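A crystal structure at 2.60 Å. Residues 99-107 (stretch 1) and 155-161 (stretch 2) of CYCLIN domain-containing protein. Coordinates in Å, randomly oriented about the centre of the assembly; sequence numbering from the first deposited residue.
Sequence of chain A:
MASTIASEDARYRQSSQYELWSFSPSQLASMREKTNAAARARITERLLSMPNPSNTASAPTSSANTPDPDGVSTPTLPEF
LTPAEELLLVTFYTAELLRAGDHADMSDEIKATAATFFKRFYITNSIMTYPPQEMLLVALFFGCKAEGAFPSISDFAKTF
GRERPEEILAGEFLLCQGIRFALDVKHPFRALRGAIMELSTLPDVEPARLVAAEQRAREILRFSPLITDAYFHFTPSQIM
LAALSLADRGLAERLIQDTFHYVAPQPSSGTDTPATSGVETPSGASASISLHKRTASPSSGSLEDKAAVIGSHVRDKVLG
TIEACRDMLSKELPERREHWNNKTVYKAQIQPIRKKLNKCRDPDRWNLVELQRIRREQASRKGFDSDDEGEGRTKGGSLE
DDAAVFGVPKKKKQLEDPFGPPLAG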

ATOM      1  N   ARG A  99     -20.571  -3.185  11.137  1.00 51.86           N
ATOM      2  CA  ARG A  99     -20.990  -4.045  12.238  1.00 56.04           C
ATOM      3  C   ARG A  99     -20.323  -5.412  12.137  1.00 58.28           C
ATOM      4  O   ARG A  99     -19.826  -5.947  13.135  1.00 63.18           O
ATOM      5  CB  ARG A  99     -22.513  -4.190  12.254  1.00 57.68           C
ATOM      6  CG  ARG A  99     -23.266  -2.935  12.683  1.00 61.26           C
ATOM      7  CD  ARG A  99     -24.725  -3.240  13.048  1.00 48.65           C
ATOM      8  NE  ARG A  99     -25.474  -3.826  11.936  1.00 58.52           N
ATOM      9  CZ  ARG A  99     -26.146  -3.128  11.021  1.00 59.15           C
ATOM     10  NH1 ARG A  99     -26.172  -1.803  11.069  1.00 58.63           N
ATOM     11  NH2 ARG A  99     -26.793  -3.759  10.047  1.00 47.50           N
ATOM     12  N   ALA A 100     -20.291  -5.985  10.930  1.00 54.64           N
ATOM     13  CA  ALA A 100     -19.644  -7.279  10.743  1.00 56.14           C
ATOM     14  C   ALA A 100     -18.166  -7.205  11.103  1.00 52.82           C
ATOM     15  O   ALA A 100     -17.617  -8.134  11.709  1.00 47.93           O
ATOM     16  CB  ALA A 100     -19.824  -7.747   9.300  1.00 55.36           C
ATOM     17  N   GLY A 101     -17.502  -6.111  10.726  1.00 50.41           N
ATOM     18  CA  GLY A 101     -16.112  -5.934  11.107  1.00 54.26           C
ATOM     19  C   GLY A 101     -15.927  -5.834  12.609  1.00 63.51           C
ATOM     20  O   GLY A 101     -14.976  -6.389  13.165  1.00 66.23           O
ATOM     21  N   ASP A 102     -16.827  -5.113  13.286  1.00 61.36           N
ATOM     22  CA  ASP A 102     -16.729  -4.987  14.737  1.00 62.02           C
ATOM     23  C   ASP A 102     -16.828  -6.345  15.423  1.00 61.99           C
ATOM     24  O   ASP A 102     -16.057  -6.639  16.344  1.00 63.21           O
ATOM     25  CB  ASP A 102     -17.823  -4.054  15.262  1.00 62.51           C
ATOM     26  CG  ASP A 102     -17.597  -2.606  14.870  1.00 65.69           C
ATOM     27  OD1 ASP A 102     -16.507  -2.289  14.349  1.00 66.18           O
ATOM     28  OD2 ASP A 102     -18.513  -1.783  15.089  1.00 68.06           O
ATOM     29  N   HIS A 103     -17.772  -7.185  14.992  1.00 62.28           N
ATOM     30  CA  HIS A 103     -17.938  -8.486  15.633  1.00 72.29           C
ATOM     31  C   HIS A 103     -16.736  -9.390  15.397  1.00 49.62           C
ATOM     32  O   HIS A 103     -16.448 -10.265  16.221  1.00 60.88           O
ATOM     33  CB  HIS A 103     -19.207  -9.173  15.131  1.00 80.80           C
ATOM     34  CG  HIS A 103     -19.271 -10.631  15.464  1.00 85.18           C
ATOM     35  ND1 HIS A 103     -19.601 -11.092  16.721  1.00 85.72           N
ATOM     36  CD2 HIS A 103     -19.027 -11.731  14.712  1.00 75.39           C
ATOM     37  CE1 HIS A 103     -19.570 -12.413  16.724  1.00 91.75           C
ATOM     38  NE2 HIS A 103     -19.224 -12.825  15.518  1.00 85.13           N
ATOM     39  N   ALA A 104     -16.033  -9.207  14.283  1.00 68.14           N
ATOM     40  CA  ALA A 104     -14.848  -9.993  13.975  1.00 72.07           C
ATOM     41  C   ALA A 104     -13.576  -9.372  14.535  1.00 73.49           C
ATOM     42  O   ALA A 104     -12.482  -9.879  14.267  1.00 71.18           O
ATOM     43  CB  ALA A 104     -14.718 -10.174  12.462  1.00 70.49           C
ATOM     44  N   ASP A 105     -13.696  -8.292  15.309  1.00 63.51           N
ATOM     45  CA  ASP A 105     -12.552  -7.650  15.956  1.00 61.34           C
ATOM     46  C   ASP A 105     -11.458  -7.308  14.946  1.00 63.35           C
ATOM     47  O   ASP A 105     -10.268  -7.520  15.186  1.00 64.28           O
ATOM     48  CB  ASP A 105     -12.003  -8.537  17.078  1.00 62.28           C
ATOM     49  CG  ASP A 105     -11.168  -7.762  18.084  1.00 68.38           C
ATOM     50  OD1 ASP A 105     -10.694  -6.656  17.751  1.00 87.75           O
ATOM     51  OD2 ASP A 105     -10.992  -8.261  19.217  1.00 71.41           O
ATOM     52  N   MET A 106     -11.866  -6.775  13.798  1.00 55.67           N
ATOM     53  CA  MET A 106     -10.903  -6.341  12.801  1.00 51.74           C
ATOM     54  C   MET A 106     -10.374  -4.952  13.144  1.00 47.83           C
ATOM     55  O   MET A 106     -11.021  -4.163  13.838  1.00 36.26           O
ATOM     56  CB  MET A 106     -11.531  -6.325  11.409  1.00 48.00           C
ATOM     57  CG  MET A 106     -11.840  -7.699  10.859  1.00 45.13           C
ATOM     58  SD  MET A 106     -12.641  -7.590   9.251  1.00 46.19           S
ATOM     59  CE  MET A 106     -12.741  -9.316   8.785  1.00 51.29           C
ATOM     60  N   SER A 107      -9.179  -4.657  12.644  1.00 48.71           N
ATOM     61  CA  SER A 107      -8.561  -3.367  12.905  1.00 47.18           C
ATOM     62  C   SER A 107      -9.358  -2.244  12.248  1.00 43.77           C
ATOM     63  O   SER A 107     -10.072  -2.450  11.263  1.00 50.22           O
ATOM     64  CB  SER A 107      -7.119  -3.357  12.398  1.00 46.87           C
ATOM     65  OG  SER A 107      -7.047  -3.797  11.054  1.00 43.77           O
TER
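Stretch 2, residues 155-161: DFAKTFG

The centre of this contact is one aromatic ring set among three small or flexible apolar groups. Phe-160 of stretch 2 extends its ring to stretch 1, and the first group it meets is the methyl of Ala-100: CB of Ala-100 lies 3.5 Å from CE1 of Phe-160, the closest approach between the two segments. The methyl sits at the edge of the ring, near its plane, so the aromatic group arrives edge first. The CA-to-CB bond of Phe-160 runs sideways to stretch 1; it is the end of the side chain, with chi1 at -66° (m), that comes nearer. The backbones can therefore stay well apart, with the CA atoms of Ala-100 and Phe-160 separated by 8.0 Å, a gap bridged by a long side chain on one partner and a short one on the other.

Ala-104 and Met-106 complete the surroundings of the ring tip. CB of Ala-104 stands 4.2 Å from CZ of Phe-160, in an oblique position, while CE of Met-106 comes to 4.0 Å from the same CZ atom, at the ring edge. Met-106 adopts an m, t, t conformation, and this extended chain carries its terminal methyl to a second aromatic group as well: CE of Met-106 is 3.8 Å from CE1 of Phe-156. One methyl thus touches both phenylalanines of stretch 2. Phe-156, like Phe-160, has a CA-to-CB bond directed sideways and reaches stretch 1 with the end of its side chain, here through a t rotamer.

The backbone explains how these groups are presented. Stretch 1 enters as the last part of a helix, and Ala-100 and Ala-104, four residues apart, both point toward stretch 2. Ala-104 is the first residue to leave helical phi/psi. The chain then turns through Asp-105, with positive phi, and Met-106 takes an extended conformation. The turn is held by the backbone hydrogen bond from N of Met-106 to O of Gly-101, at 3.2 Å, and it brings the Met-106 side chain back toward the phenylalanines. Stretch 2 likewise enters as a helix and ends in loop: Phe-160 has phi/psi of -105/20, and Gly-161 follows with a positive phi that by itself favours glycine. N of Gly-161 donates to O of Lys-158 at 2.9 Å, closing this turn. The two helices cross obliquely: four residues along stretch 1 answer to one step back along stretch 2.

Farther out, the backbones come closer, with CA of Ala-104 and CA of Thr-159 6.8 Å apart. Thr-159 directs its CB toward stretch 1, but its hydroxyl is engaged within its own segment, with OG1 of Thr-159 donating to O of Phe-156 at 2.7 Å. At the polar edge, NE2 of His-103 approaches O of Thr-159 to 4.4 Å, near the plane of the imidazole. No hydrogen bond crosses between the stretches, and the contact buries a modest 226 Å². The rule is apolar fit: one alanine meets the ring edge, another closes in obliquely, and a flexible methionine fills in beside them.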

ATOM      1  N   ASP A 155     -10.916 -19.894   6.993  1.00 45.46           N
ATOM      2  CA  ASP A 155     -11.044 -19.269   8.305  1.00 52.51           C
ATOM      3  C   ASP A 155     -11.902 -18.012   8.234  1.00 55.79           C
ATOM      4  O   ASP A 155     -12.685 -17.734   9.151  1.00 56.91           O
ATOM      5  CB  ASP A 155      -9.663 -18.935   8.873  1.00 57.85           C
ATOM      6  CG  ASP A 155      -8.835 -20.172   9.169  1.00 64.96           C
ATOM      7  OD1 ASP A 155      -9.427 -21.242   9.425  1.00 67.90           O
ATOM      8  OD2 ASP A 155      -7.589 -20.071   9.152  1.00 63.70           O
ATOM      9  N   PHE A 156     -11.761 -17.236   7.156  1.00 54.45           N
ATOM     10  CA  PHE A 156     -12.588 -16.045   6.989  1.00 52.33           C
ATOM     11  C   PHE A 156     -14.064 -16.414   6.916  1.00 53.32           C
ATOM     12  O   PHE A 156     -14.912 -15.741   7.514  1.00 58.52           O
ATOM     13  CB  PHE A 156     -12.159 -15.280   5.735  1.00 45.05           C
ATOM     14  CG  PHE A 156     -12.897 -13.988   5.532  1.00 44.32           C
ATOM     15  CD1 PHE A 156     -12.364 -12.794   5.991  1.00 41.22           C
ATOM     16  CD2 PHE A 156     -14.123 -13.964   4.888  1.00 46.22           C
ATOM     17  CE1 PHE A 156     -13.039 -11.603   5.809  1.00 38.29           C
ATOM     18  CE2 PHE A 156     -14.802 -12.775   4.706  1.00 41.03           C
ATOM     19  CZ  PHE A 156     -14.259 -11.593   5.166  1.00 39.20           C
ATOM     20  N   ALA A 157     -14.394 -17.478   6.179  1.00 56.60           N
ATOM     21  CA  ALA A 157     -15.785 -17.906   6.077  1.00 52.60           C
ATOM     22  C   ALA A 157     -16.310 -18.414   7.413  1.00 58.24           C
ATOM     23  O   ALA A 157     -17.493 -18.230   7.723  1.00 53.19           O
ATOM     24  CB  ALA A 157     -15.922 -18.986   5.004  1.00 59.21           C
ATOM     25  N   LYS A 158     -15.452 -19.060   8.209  1.00 52.35           N
ATOM     26  CA  LYS A 158     -15.858 -19.503   9.540  1.00 55.99           C
ATOM     27  C   LYS A 158     -16.390 -18.343  10.370  1.00 52.96           C
ATOM     28  O   LYS A 158     -17.490 -18.417  10.931  1.00 58.18           O
ATOM     29  CB  LYS A 158     -14.672 -20.144  10.264  1.00 61.53           C
ATOM     30  CG  LYS A 158     -15.002 -21.417  11.021  1.00 55.38           C
ATOM     31  CD  LYS A 158     -13.769 -22.124  11.619  1.00 68.94           C
ATOM     32  CE  LYS A 158     -12.878 -21.251  12.533  1.00 72.68           C
ATOM     33  NZ  LYS A 158     -12.302 -20.004  11.935  1.00 64.16           N
ATOM     34  N   THR A 159     -15.615 -17.261  10.460  1.00 52.26           N
ATOM     35  CA  THR A 159     -15.970 -16.167  11.356  1.00 47.21           C
ATOM     36  C   THR A 159     -17.315 -15.553  10.998  1.00 50.75           C
ATOM     37  O   THR A 159     -17.996 -15.002  11.870  1.00 64.37           O
ATOM     38  CB  THR A 159     -14.877 -15.101  11.328  1.00 66.13           C
ATOM     39  OG1 THR A 159     -14.734 -14.599   9.994  1.00 72.98           O
ATOM     40  CG2 THR A 159     -13.547 -15.686  11.786  1.00 72.35           C
ATOM     41  N   PHE A 160     -17.719 -15.634   9.729  1.00 59.72           N
ATOM     42  CA  PHE A 160     -19.000 -15.100   9.285  1.00 60.18           C
ATOM     43  C   PHE A 160     -20.029 -16.197   9.028  1.00 67.43           C
ATOM     44  O   PHE A 160     -21.012 -15.964   8.317  1.00 68.95           O
ATOM     45  CB  PHE A 160     -18.803 -14.245   8.033  1.00 56.58           C
ATOM     46  CG  PHE A 160     -18.003 -12.996   8.275  1.00 46.68           C
ATOM     47  CD1 PHE A 160     -18.631 -11.771   8.415  1.00 45.46           C
ATOM     48  CD2 PHE A 160     -16.624 -13.049   8.368  1.00 43.04           C
ATOM     49  CE1 PHE A 160     -17.897 -10.624   8.639  1.00 43.28           C
ATOM     50  CE2 PHE A 160     -15.886 -11.903   8.591  1.00 45.95           C
ATOM     51  CZ  PHE A 160     -16.524 -10.690   8.728  1.00 42.87           C
ATOM     52  N   GLY A 161     -19.826 -17.380   9.595  1.00 68.05           N
ATOM     53  CA  GLY A 161     -20.814 -18.444   9.457  1.00 61.57           C
ATOM     54  C   GLY A 161     -21.175 -18.763   8.026  1.00 71.19           C
ATOM     55  O   GLY A 161     -22.333 -19.091   7.733  1.00 63.81           O
TER